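Local structure of intestinal fatty acid binding protein (Rattus norvegicus, 1ICM) at residues N13-K16 against F17-K20; Y70-A73 against D74-L78; F93-V96 against D97-K100. The protein binds long-chain fatty acids, here myristate, inside a ten-stranded beta-barrel and probably serves in their intracellular handling in the intestinal epithelium. All coordinates share one frame; numbering follows the deposited sequence.

Interaction 1: N13-K16 against F17-K20; sequences NYEK and FMEK. With MYR (myristic acid), chain B.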
ATOM      1  N   ASN A  13      12.162   7.636  -1.695  1.00 10.12           N
ATOM      2  CA  ASN A  13      12.856   6.469  -2.231  1.00  7.75           C
ATOM      3  C   ASN A  13      11.994   5.495  -2.980  1.00 11.59           C
ATOM      4  O   ASN A  13      12.297   4.300  -3.054  1.00 13.14           O
ATOM      5  CB  ASN A  13      13.496   5.748  -1.045  1.00 12.55           C
ATOM      6  CG  ASN A  13      14.772   5.020  -1.401  1.00 22.30           C
ATOM      7  OD1 ASN A  13      15.622   5.510  -2.181  1.00 18.77           O
ATOM      8  ND2 ASN A  13      14.889   3.831  -0.805  1.00 19.59           N
ATOM      9  N   TYR A  14      10.870   5.950  -3.569  1.00  8.25           N
ATOM     10  CA  TYR A  14       9.976   5.055  -4.255  1.00  7.31           C
ATOM     11  C   TYR A  14      10.546   4.435  -5.540  1.00 11.91           C
ATOM     12  O   TYR A  14      10.296   3.267  -5.897  1.00 11.45           O
ATOM     13  CB  TYR A  14       8.643   5.835  -4.426  1.00  8.65           C
ATOM     14  CG  TYR A  14       7.500   4.955  -4.839  1.00 11.21           C
ATOM     15  CD1 TYR A  14       7.286   3.722  -4.221  1.00 12.21           C
ATOM     16  CD2 TYR A  14       6.607   5.326  -5.843  1.00 11.37           C
ATOM     17  CE1 TYR A  14       6.221   2.881  -4.556  1.00 14.46           C
ATOM     18  CE2 TYR A  14       5.531   4.509  -6.179  1.00 14.60           C
ATOM     19  CZ  TYR A  14       5.326   3.275  -5.557  1.00 14.19           C
ATOM     20  OH  TYR A  14       4.240   2.485  -5.889  1.00 11.72           O
ATOM     21  N   GLU A  15      11.306   5.209  -6.293  1.00 11.67           N
ATOM     22  CA  GLU A  15      11.821   4.589  -7.501  1.00 14.91           C
ATOM     23  C   GLU A  15      12.808   3.476  -7.223  1.00 15.54           C
ATOM     24  O   GLU A  15      12.742   2.484  -7.914  1.00 14.16           O
ATOM     25  CB  GLU A  15      12.460   5.577  -8.506  1.00 24.63           C
ATOM     26  CG  GLU A  15      11.408   6.418  -9.277  1.00 28.69           C
ATOM     27  CD  GLU A  15      12.033   7.465 -10.161  1.00 34.25           C
ATOM     28  OE1 GLU A  15      13.033   7.237 -10.817  1.00 37.32           O
ATOM     29  OE2 GLU A  15      11.410   8.633 -10.121  1.00 29.85           O
ATOM     30  N   LYS A  16      13.704   3.634  -6.239  1.00 15.36           N
ATOM     31  CA  LYS A  16      14.676   2.597  -5.899  1.00 12.21           C
ATOM     32  C   LYS A  16      13.914   1.372  -5.415  1.00 15.16           C
ATOM     33  O   LYS A  16      14.241   0.223  -5.720  1.00 13.24           O
ATOM     34  CB  LYS A  16      15.611   3.071  -4.805  1.00 17.51           C
ATOM     35  CG  LYS A  16      16.902   3.676  -5.336  1.00 35.08           C
ATOM     36  CD  LYS A  16      17.811   2.661  -6.036  1.00 49.20           C
ATOM     37  CE  LYS A  16      18.956   3.255  -6.857  1.00 55.25           C
ATOM     38  NZ  LYS A  16      19.440   2.408  -7.969  1.00 58.04           N
ATOM     39  N   PHE A  17      12.844   1.611  -4.663  1.00 10.55           N
ATOM     40  CA  PHE A  17      12.051   0.492  -4.177  1.00  9.45           C
ATOM     41  C   PHE A  17      11.439  -0.276  -5.338  1.00 14.06           C
ATOM     42  O   PHE A  17      11.440  -1.518  -5.395  1.00 13.04           O
ATOM     43  CB  PHE A  17      10.977   0.996  -3.171  1.00  8.55           C
ATOM     44  CG  PHE A  17      10.035  -0.103  -2.751  1.00  7.65           C
ATOM     45  CD1 PHE A  17       8.910  -0.444  -3.496  1.00  9.34           C
ATOM     46  CD2 PHE A  17      10.306  -0.832  -1.593  1.00 12.18           C
ATOM     47  CE1 PHE A  17       8.053  -1.465  -3.101  1.00 15.22           C
ATOM     48  CE2 PHE A  17       9.482  -1.881  -1.188  1.00 13.30           C
ATOM     49  CZ  PHE A  17       8.366  -2.204  -1.953  1.00 14.67           C
ATOM     50  N   MET A  18      10.900   0.482  -6.327  1.00 11.42           N
ATOM     51  CA  MET A  18      10.306  -0.203  -7.474  1.00 10.06           C
ATOM     52  C   MET A  18      11.349  -0.953  -8.312  1.00  6.36           C
ATOM     53  O   MET A  18      11.062  -2.014  -8.847  1.00 10.35           O
ATOM     54  CB  MET A  18       9.597   0.804  -8.397  1.00 13.01           C
ATOM     55  CG  MET A  18       8.301   1.263  -7.749  1.00 12.65           C
ATOM     56  SD  MET A  18       7.241   2.240  -8.866  1.00 18.82           S
ATOM     57  CE  MET A  18       8.003   3.855  -8.632  1.00 14.94           C
ATOM     58  N   GLU A  19      12.550  -0.405  -8.401  1.00 10.39           N
ATOM     59  CA  GLU A  19      13.638  -1.066  -9.145  1.00 13.54           C
ATOM     60  C   GLU A  19      13.928  -2.441  -8.537  1.00 14.65           C
ATOM     61  O   GLU A  19      14.069  -3.440  -9.228  1.00 16.27           O
ATOM     62  CB  GLU A  19      14.910  -0.210  -9.063  1.00 11.85           C
ATOM     63  CG  GLU A  19      16.167  -0.791  -9.724  1.00 22.92           C
ATOM     64  CD  GLU A  19      17.273   0.251  -9.785  1.00 40.15           C
ATOM     65  OE1 GLU A  19      17.930   0.368  -8.648  1.00 50.78           O
ATOM     66  OE2 GLU A  19      17.526   0.940 -10.759  1.00 44.17           O
ATOM     67  N   LYS A  20      13.984  -2.512  -7.206  1.00 14.32           N
ATOM     68  CA  LYS A  20      14.223  -3.765  -6.494  1.00 17.93           C
ATOM     69  C   LYS A  20      13.187  -4.854  -6.741  1.00 14.75           C
ATOM     70  O   LYS A  20      13.481  -6.054  -6.795  1.00 15.12           O
ATOM     71  CB  LYS A  20      14.313  -3.463  -5.000  1.00 25.04           C
ATOM     72  CG  LYS A  20      15.125  -4.451  -4.175  1.00 25.20           C
ATOM     73  CD  LYS A  20      16.635  -4.337  -4.310  1.00 29.15           C
ATOM     74  CE  LYS A  20      17.349  -5.449  -3.544  1.00 31.67           C
ATOM     75  NZ  LYS A  20      18.804  -5.267  -3.581  1.00 35.27           N
TER
HETATM   76  C1  MYR B 133      -4.471  -2.460   0.954  1.00 27.61           C
HETATM   77  O1  MYR B 133      -4.801  -1.342   0.400  1.00 24.74           O
HETATM   78  O2  MYR B 133      -4.520  -2.591   2.150  1.00 28.44           O
HETATM   79  C2  MYR B 133      -4.045  -3.566  -0.006  1.00 24.53           C
HETATM   80  C3  MYR B 133      -2.617  -4.050   0.169  1.00 27.21           C
HETATM   81  C4  MYR B 133      -1.553  -2.990  -0.093  1.00 29.37           C
HETATM   82  C5  MYR B 133      -0.112  -3.490   0.013  1.00 28.92           C
HETATM   83  C6  MYR B 133       0.852  -2.496  -0.638  1.00 31.92           C
HETATM   84  C7  MYR B 133       2.065  -3.107  -1.323  1.00 31.57           C
HETATM   85  C8  MYR B 133       2.307  -2.427  -2.669  1.00 30.64           C
HETATM   86  C9  MYR B 133       3.762  -2.074  -2.879  1.00 32.29           C
HETATM   87  C10 MYR B 133       3.977  -0.963  -3.895  1.00 36.89           C
HETATM   88  C11 MYR B 133       4.277  -1.529  -5.268  1.00 43.89           C
HETATM   89  C12 MYR B 133       4.181  -0.556  -6.430  1.00 48.14           C
HETATM   90  C13 MYR B 133       4.401  -1.301  -7.736  1.00 56.15           C
HETATM   91  C14 MYR B 133       4.558  -0.420  -8.963  1.00 62.28           C
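The first turns of helix 14-21, one of the two helices that lid the fatty-acid barrel, bring Tyr-14 and Met-18 together one turn apart on the cavity side. The methionine lies over one face of the phenol: its CE sits 3.4 Å from Tyr-14 CD2, displaced toward the rim, a CH-pi contact, while SD stands 4.2 Å from the centroid of the Tyr-14 ring in a Met-aromatic contact. The bend at the last torsion of Met-18 (chi3 -84°) folds the methyl back over the ring. Both residues meet the lipid tail, Tyr-14 OH coming within 3.1 Å of myristate C12 and Met-18 SD lying 3.8 Å from terminal C14. Phe-17 CD1 approaches Tyr-14 CE1 more loosely, and the Phe-17 side chain packs on Ala-124 and Tyr-119 of the barrel wall, its ring near myristate C10. On the solvent side Lys-16 NZ bonds to the syn lone pair of Glu-19 OE1 at 2.6 Å, a salt bridge between side chains lying alongside. Successive backbone N-H groups bond to the carbonyl four residues earlier, as in Met-18 N to Tyr-14 O (2.9 Å). The result is an amphipathic alpha-helix, characteristic of the helical lid of intracellular lipid-binding proteins.

Interaction 2: Y70-A73 against D74-L78; sequences YSLA and DGTEL. With MYR (myristic acid), chain B.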
ATOM      1  N   TYR A  70      -3.746 -10.023  -2.820  1.00 11.61           N
ATOM      2  CA  TYR A  70      -3.824  -8.745  -3.474  1.00 11.14           C
ATOM      3  C   TYR A  70      -2.808  -8.696  -4.614  1.00 16.32           C
ATOM      4  O   TYR A  70      -1.687  -9.144  -4.465  1.00 16.18           O
ATOM      5  CB  TYR A  70      -3.481  -7.659  -2.447  1.00 11.94           C
ATOM      6  CG  TYR A  70      -3.240  -6.273  -3.021  1.00 13.89           C
ATOM      7  CD1 TYR A  70      -4.294  -5.422  -3.346  1.00 13.31           C
ATOM      8  CD2 TYR A  70      -1.939  -5.800  -3.191  1.00 11.12           C
ATOM      9  CE1 TYR A  70      -4.066  -4.145  -3.857  1.00 13.10           C
ATOM     10  CE2 TYR A  70      -1.694  -4.531  -3.700  1.00 12.58           C
ATOM     11  CZ  TYR A  70      -2.756  -3.695  -4.043  1.00 11.10           C
ATOM     12  OH  TYR A  70      -2.480  -2.429  -4.529  1.00 11.89           O
ATOM     13  N   SER A  71      -3.158  -8.161  -5.774  1.00 15.81           N
ATOM     14  CA  SER A  71      -2.211  -8.058  -6.878  1.00 15.71           C
ATOM     15  C   SER A  71      -1.844  -6.632  -7.189  1.00 14.10           C
ATOM     16  O   SER A  71      -2.671  -5.717  -7.137  1.00 15.75           O
ATOM     17  CB  SER A  71      -2.805  -8.512  -8.206  1.00 27.31           C
ATOM     18  OG  SER A  71      -3.191  -9.864  -8.104  1.00 34.95           O
ATOM     19  N   LEU A  72      -0.595  -6.440  -7.536  1.00 12.76           N
ATOM     20  CA  LEU A  72      -0.099  -5.138  -7.928  1.00 20.39           C
ATOM     21  C   LEU A  72      -0.593  -4.851  -9.347  1.00 19.43           C
ATOM     22  O   LEU A  72      -1.053  -5.753 -10.024  1.00 17.61           O
ATOM     23  CB  LEU A  72       1.428  -5.091  -7.979  1.00 24.58           C
ATOM     24  CG  LEU A  72       2.061  -5.513  -6.673  1.00 32.40           C
ATOM     25  CD1 LEU A  72       3.534  -5.095  -6.712  1.00 31.83           C
ATOM     26  CD2 LEU A  72       1.265  -4.853  -5.542  1.00 38.62           C
ATOM     27  N   ALA A  73      -0.491  -3.595  -9.771  1.00 27.46           N
ATOM     28  CA  ALA A  73      -0.934  -3.101 -11.067  1.00 26.48           C
ATOM     29  C   ALA A  73      -0.330  -3.892 -12.205  1.00 28.45           C
ATOM     30  O   ALA A  73      -0.954  -4.113 -13.254  1.00 28.98           O
ATOM     31  CB  ALA A  73      -0.493  -1.656 -11.201  1.00 24.83           C
ATOM     32  N   ASP A  74       0.898  -4.322 -11.956  1.00 25.19           N
ATOM     33  CA  ASP A  74       1.630  -5.112 -12.936  1.00 28.72           C
ATOM     34  C   ASP A  74       1.339  -6.594 -12.911  1.00 27.08           C
ATOM     35  O   ASP A  74       2.019  -7.313 -13.609  1.00 29.17           O
ATOM     36  CB  ASP A  74       3.168  -4.967 -12.866  1.00 26.60           C
ATOM     37  CG  ASP A  74       3.815  -5.680 -11.719  1.00 36.67           C
ATOM     38  OD1 ASP A  74       2.972  -6.029 -10.788  1.00 38.54           O
ATOM     39  OD2 ASP A  74       5.013  -5.903 -11.627  1.00 44.07           O
ATOM     40  N   GLY A  75       0.406  -7.072 -12.098  1.00 23.33           N
ATOM     41  CA  GLY A  75       0.130  -8.479 -12.017  1.00 17.88           C
ATOM     42  C   GLY A  75       0.878  -9.274 -10.921  1.00 12.76           C
ATOM     43  O   GLY A  75       0.469 -10.413 -10.704  1.00 20.32           O
ATOM     44  N   THR A  76       1.925  -8.758 -10.242  1.00 15.82           N
ATOM     45  CA  THR A  76       2.674  -9.474  -9.175  1.00 13.62           C
ATOM     46  C   THR A  76       1.738  -9.795  -8.033  1.00 13.47           C
ATOM     47  O   THR A  76       1.083  -8.886  -7.485  1.00 16.89           O
ATOM     48  CB  THR A  76       3.789  -8.581  -8.650  1.00 18.26           C
ATOM     49  OG1 THR A  76       4.692  -8.379  -9.708  1.00 24.27           O
ATOM     50  CG2 THR A  76       4.499  -9.152  -7.435  1.00 22.20           C
ATOM     51  N   GLU A  77       1.589 -11.072  -7.719  1.00 10.48           N
ATOM     52  CA  GLU A  77       0.651 -11.470  -6.657  1.00 13.48           C
ATOM     53  C   GLU A  77       1.239 -11.583  -5.243  1.00 18.19           C
ATOM     54  O   GLU A  77       2.351 -12.090  -5.079  1.00 12.95           O
ATOM     55  CB  GLU A  77      -0.152 -12.708  -7.074  1.00 17.63           C
ATOM     56  CG  GLU A  77      -1.101 -12.332  -8.224  1.00 32.72           C
ATOM     57  CD  GLU A  77      -1.565 -13.471  -9.088  1.00 47.25           C
ATOM     58  OE1 GLU A  77      -1.037 -14.586  -9.118  1.00 50.33           O
ATOM     59  OE2 GLU A  77      -2.604 -13.109  -9.804  1.00 50.89           O
ATOM     60  N   LEU A  78       0.500 -11.100  -4.228  1.00 14.44           N
ATOM     61  CA  LEU A  78       0.959 -11.147  -2.841  1.00 11.92           C
ATOM     62  C   LEU A  78      -0.154 -11.796  -2.030  1.00 13.27           C
ATOM     63  O   LEU A  78      -1.335 -11.800  -2.429  1.00 12.20           O
ATOM     64  CB  LEU A  78       1.036  -9.709  -2.211  1.00 13.27           C
ATOM     65  CG  LEU A  78       1.739  -8.624  -3.009  1.00 18.64           C
ATOM     66  CD1 LEU A  78       1.769  -7.372  -2.165  1.00 23.80           C
ATOM     67  CD2 LEU A  78       3.178  -9.035  -3.178  1.00 26.04           C
TER
HETATM   68  C1  MYR B 133      -4.471  -2.460   0.954  1.00 27.61           C
HETATM   69  O1  MYR B 133      -4.801  -1.342   0.400  1.00 24.74           O
HETATM   70  O2  MYR B 133      -4.520  -2.591   2.150  1.00 28.44           O
HETATM   71  C2  MYR B 133      -4.045  -3.566  -0.006  1.00 24.53           C
HETATM   72  C3  MYR B 133      -2.617  -4.050   0.169  1.00 27.21           C
HETATM   73  C4  MYR B 133      -1.553  -2.990  -0.093  1.00 29.37           C
HETATM   74  C5  MYR B 133      -0.112  -3.490   0.013  1.00 28.92           C
HETATM   75  C6  MYR B 133       0.852  -2.496  -0.638  1.00 31.92           C
HETATM   76  C7  MYR B 133       2.065  -3.107  -1.323  1.00 31.57           C
HETATM   77  C8  MYR B 133       2.307  -2.427  -2.669  1.00 30.64           C
HETATM   78  C9  MYR B 133       3.762  -2.074  -2.879  1.00 32.29           C
HETATM   79  C10 MYR B 133       3.977  -0.963  -3.895  1.00 36.89           C
HETATM   80  C11 MYR B 133       4.277  -1.529  -5.268  1.00 43.89           C
HETATM   81  C12 MYR B 133       4.181  -0.556  -6.430  1.00 48.14           C
HETATM   82  C13 MYR B 133       4.401  -1.301  -7.736  1.00 56.15           C
HETATM   83  C14 MYR B 133       4.558  -0.420  -8.963  1.00 62.28           C
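The ring of Tyr-70 has the myristate chain over one face, with C3 of the lipid 3.8 Å above the ring plane and over its centre, and Leu-78 CD1 at its edge, 4.2 Å from Tyr-70 CD2. With CG anti to the backbone N (chi1 168°), the ring lies beside the Leu-78 side chain, both directed into the cavity. Its hydroxyl is hydrogen-bonded to Glu-51. Leu-72 continues this lipid-facing surface: CD2 reaches toward myristate C8, and CD1 lies between C11 of the lipid and Thr-76 CB. Replacing Tyr-70 by an alanine is likely to leave the C2-C4 part of the lipid without its flat support and Glu-51 without its phenol partner. The two segments form the tip of an antiparallel beta-hairpin joining strands 68-71 and 77-85. Tyr-70 and Leu-78 are a hydrogen-bonded pair, with Tyr-70 N 3.0 Å from Leu-78 O. The return bond runs from Leu-78 N to Tyr-70 O at 2.9 Å, whereas Ser-71 and Glu-77 form the next, non-hydrogen-bonded pair on the outer face. Leu-72 N then gives a nearly straight bond to Thr-76 O (173°), and a type I turn from Leu-72 to Gly-75 reverses the chain, closed by Gly-75 N on Leu-72 O. At the exit of the turn, Asp-74 OD1 accepts from Thr-76 N at 3.0 Å, an Asx turn in which the amide arrives from above the carboxylate plane; Thr-76 OG1 stands 3.1 Å from both Asp-74 OD1 and Asp-74 OD2.

Interaction 3: F93-V96 against D97-K100; sequences FKRV and DNGK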
ATOM      1  N   PHE A  93       3.214  -9.403   4.345  1.00 11.12           N
ATOM      2  CA  PHE A  93       2.942 -10.022   3.050  1.00 10.45           C
ATOM      3  C   PHE A  93       4.133 -10.810   2.483  1.00 12.23           C
ATOM      4  O   PHE A  93       5.271 -10.650   2.909  1.00 11.58           O
ATOM      5  CB  PHE A  93       2.599  -8.925   2.021  1.00 11.39           C
ATOM      6  CG  PHE A  93       1.329  -8.202   2.397  1.00 13.93           C
ATOM      7  CD1 PHE A  93       0.087  -8.781   2.143  1.00 12.92           C
ATOM      8  CD2 PHE A  93       1.436  -6.969   3.042  1.00 12.96           C
ATOM      9  CE1 PHE A  93      -1.063  -8.094   2.552  1.00 20.53           C
ATOM     10  CE2 PHE A  93       0.299  -6.255   3.423  1.00 12.87           C
ATOM     11  CZ  PHE A  93      -0.941  -6.850   3.179  1.00 13.44           C
ATOM     12  N   LYS A  94       3.779 -11.630   1.506  1.00  9.91           N
ATOM     13  CA  LYS A  94       4.737 -12.478   0.801  1.00 18.42           C
ATOM     14  C   LYS A  94       4.387 -12.470  -0.684  1.00 17.45           C
ATOM     15  O   LYS A  94       3.205 -12.580  -1.013  1.00 12.21           O
ATOM     16  CB  LYS A  94       4.422 -13.924   1.202  1.00 28.45           C
ATOM     17  CG  LYS A  94       5.602 -14.812   1.533  1.00 44.10           C
ATOM     18  CD  LYS A  94       5.714 -15.080   3.033  1.00 50.80           C
ATOM     19  CE  LYS A  94       7.153 -15.115   3.532  1.00 50.98           C
ATOM     20  NZ  LYS A  94       7.272 -15.769   4.842  1.00 52.49           N
ATOM     21  N   ARG A  95       5.398 -12.387  -1.561  1.00 14.42           N
ATOM     22  CA  ARG A  95       5.224 -12.459  -3.014  1.00 10.97           C
ATOM     23  C   ARG A  95       4.976 -13.918  -3.318  1.00 13.79           C
ATOM     24  O   ARG A  95       5.764 -14.727  -2.862  1.00 16.70           O
ATOM     25  CB  ARG A  95       6.521 -12.039  -3.723  1.00 12.45           C
ATOM     26  CG  ARG A  95       6.687 -10.519  -3.797  1.00  9.61           C
ATOM     27  CD  ARG A  95       7.856 -10.015  -4.641  1.00 12.23           C
ATOM     28  NE  ARG A  95       7.839 -10.537  -6.021  1.00 11.16           N
ATOM     29  CZ  ARG A  95       8.392  -9.878  -7.060  1.00 17.38           C
ATOM     30  NH1 ARG A  95       8.993  -8.674  -6.946  1.00 16.37           N
ATOM     31  NH2 ARG A  95       8.332 -10.472  -8.267  1.00 16.82           N
ATOM     32  N   VAL A  96       3.948 -14.311  -4.029  1.00 11.38           N
ATOM     33  CA  VAL A  96       3.746 -15.712  -4.255  1.00 12.16           C
ATOM     34  C   VAL A  96       4.761 -16.302  -5.224  1.00 19.18           C
ATOM     35  O   VAL A  96       4.969 -17.501  -5.165  1.00 23.18           O
ATOM     36  CB  VAL A  96       2.363 -15.878  -4.856  1.00 18.77           C
ATOM     37  CG1 VAL A  96       2.056 -17.316  -5.267  1.00 21.69           C
ATOM     38  CG2 VAL A  96       1.344 -15.340  -3.861  1.00 18.67           C
ATOM     39  N   ASP A  97       5.380 -15.492  -6.099  1.00 12.99           N
ATOM     40  CA  ASP A  97       6.329 -16.066  -7.040  1.00 11.04           C
ATOM     41  C   ASP A  97       7.629 -16.553  -6.401  1.00 15.00           C
ATOM     42  O   ASP A  97       8.002 -17.729  -6.506  1.00 16.71           O
ATOM     43  CB  ASP A  97       6.630 -15.079  -8.186  1.00 11.93           C
ATOM     44  CG  ASP A  97       7.072 -13.704  -7.761  1.00 18.88           C
ATOM     45  OD1 ASP A  97       7.171 -13.371  -6.598  1.00 18.56           O
ATOM     46  OD2 ASP A  97       7.348 -12.895  -8.772  1.00 22.63           O
ATOM     47  N   ASN A  98       8.314 -15.602  -5.772  1.00 11.94           N
ATOM     48  CA  ASN A  98       9.590 -15.754  -5.131  1.00 12.16           C
ATOM     49  C   ASN A  98       9.587 -15.980  -3.620  1.00 16.85           C
ATOM     50  O   ASN A  98      10.672 -16.187  -3.054  1.00 19.05           O
ATOM     51  CB  ASN A  98      10.607 -14.723  -5.663  1.00  9.12           C
ATOM     52  CG  ASN A  98      10.387 -13.311  -5.150  1.00 16.52           C
ATOM     53  OD1 ASN A  98      10.951 -12.308  -5.645  1.00 18.82           O
ATOM     54  ND2 ASN A  98       9.588 -13.231  -4.099  1.00 11.65           N
ATOM     55  N   GLY A  99       8.412 -15.933  -2.964  1.00 11.37           N
ATOM     56  CA  GLY A  99       8.333 -16.154  -1.536  1.00 12.77           C
ATOM     57  C   GLY A  99       8.997 -15.124  -0.628  1.00 14.88           C
ATOM     58  O   GLY A  99       9.154 -15.293   0.574  1.00 14.46           O
ATOM     59  N   LYS A 100       9.411 -14.015  -1.183  1.00 11.02           N
ATOM     60  CA  LYS A 100      10.073 -12.980  -0.425  1.00 16.29           C
ATOM     61  C   LYS A 100       9.081 -12.144   0.375  1.00 16.48           C
ATOM     62  O   LYS A 100       7.949 -11.993  -0.024  1.00 12.71           O
ATOM     63  CB  LYS A 100      11.060 -12.179  -1.265  1.00 18.53           C
ATOM     64  CG  LYS A 100      12.256 -13.097  -1.537  1.00 27.93           C
ATOM     65  CD  LYS A 100      13.143 -12.737  -2.719  1.00 38.37           C
ATOM     66  CE  LYS A 100      14.433 -13.540  -2.756  1.00 46.25           C
ATOM     67  NZ  LYS A 100      15.313 -13.221  -1.619  1.00 49.64           N
TER
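A side-on salt bridge between Arg-95 and Asp-97 spans the surface turn that leads from strand 88-95 into strand 101-109. Two nitrogens of the guanidinium grip the two carboxylate oxygens: Arg-95 NE to Asp-97 OD1 at 3.0 Å and Arg-95 NH2 to Asp-97 OD2 at 2.7 Å, each oxygen using its syn lone pair. The two groups are nearly coplanar, their planes 13° apart, so both N-H bonds point almost straight at their acceptors. A bend at chi3 of Arg-95 (55°) brings this edge of the guanidinium round to the aspartate. Asp-97 OD1 is gripped twice, since Asn-98 N also donates to it at 2.6 Å, from above the carboxylate plane; this ties the carboxylate to the turn backbone as well as to the arginine. The Asn-98 amide lies over one face of the guanidinium. NH1 of Arg-95 has its own partner in Met-21 O, linking the turn to the C-terminal end of helix 14-21. The backbone closes beneath these side chains through Arg-95 N to Lys-100 O (3.0 Å) and Gly-99 N to Arg-95 O (2.9 Å), with Gly-99 at a positive phi (66°) that favours glycine. Two residues earlier in the strand, Phe-93 turns inward, its ring edge-to-face with Trp-82 and close to the lipid. Such a turn is characteristic of the short connections between consecutive antiparallel strands in the fatty-acid-binding beta-barrel.

Overall arrangement
The three contacts lie along the chain in series; interactions 1 and 2 border the myristate cavity, while interaction 3 lies at the surface and only its Phe-93 comes near the lipid, its side chain about 4 Å away. Interactions 1 and 2 share the lipid: the helix meets its methyl end, while 70-78 touches the chain at C2 to C4, C8 and C11; their nearest atoms are about 7 Å apart. Arg-106, which lies in none of the three contacts, is hydrogen-bonded to the myristate. Interaction 3 is about 5 Å from interaction 1 at the nearest atoms, and touches interaction 2 directly, since strands 77-85 and 88-95 are neighbours in the sheet: Glu-77 O lies 2.9 Å from Val-96 N, a probable hydrogen bond, and Leu-78 CD2 packs on Arg-95 CG.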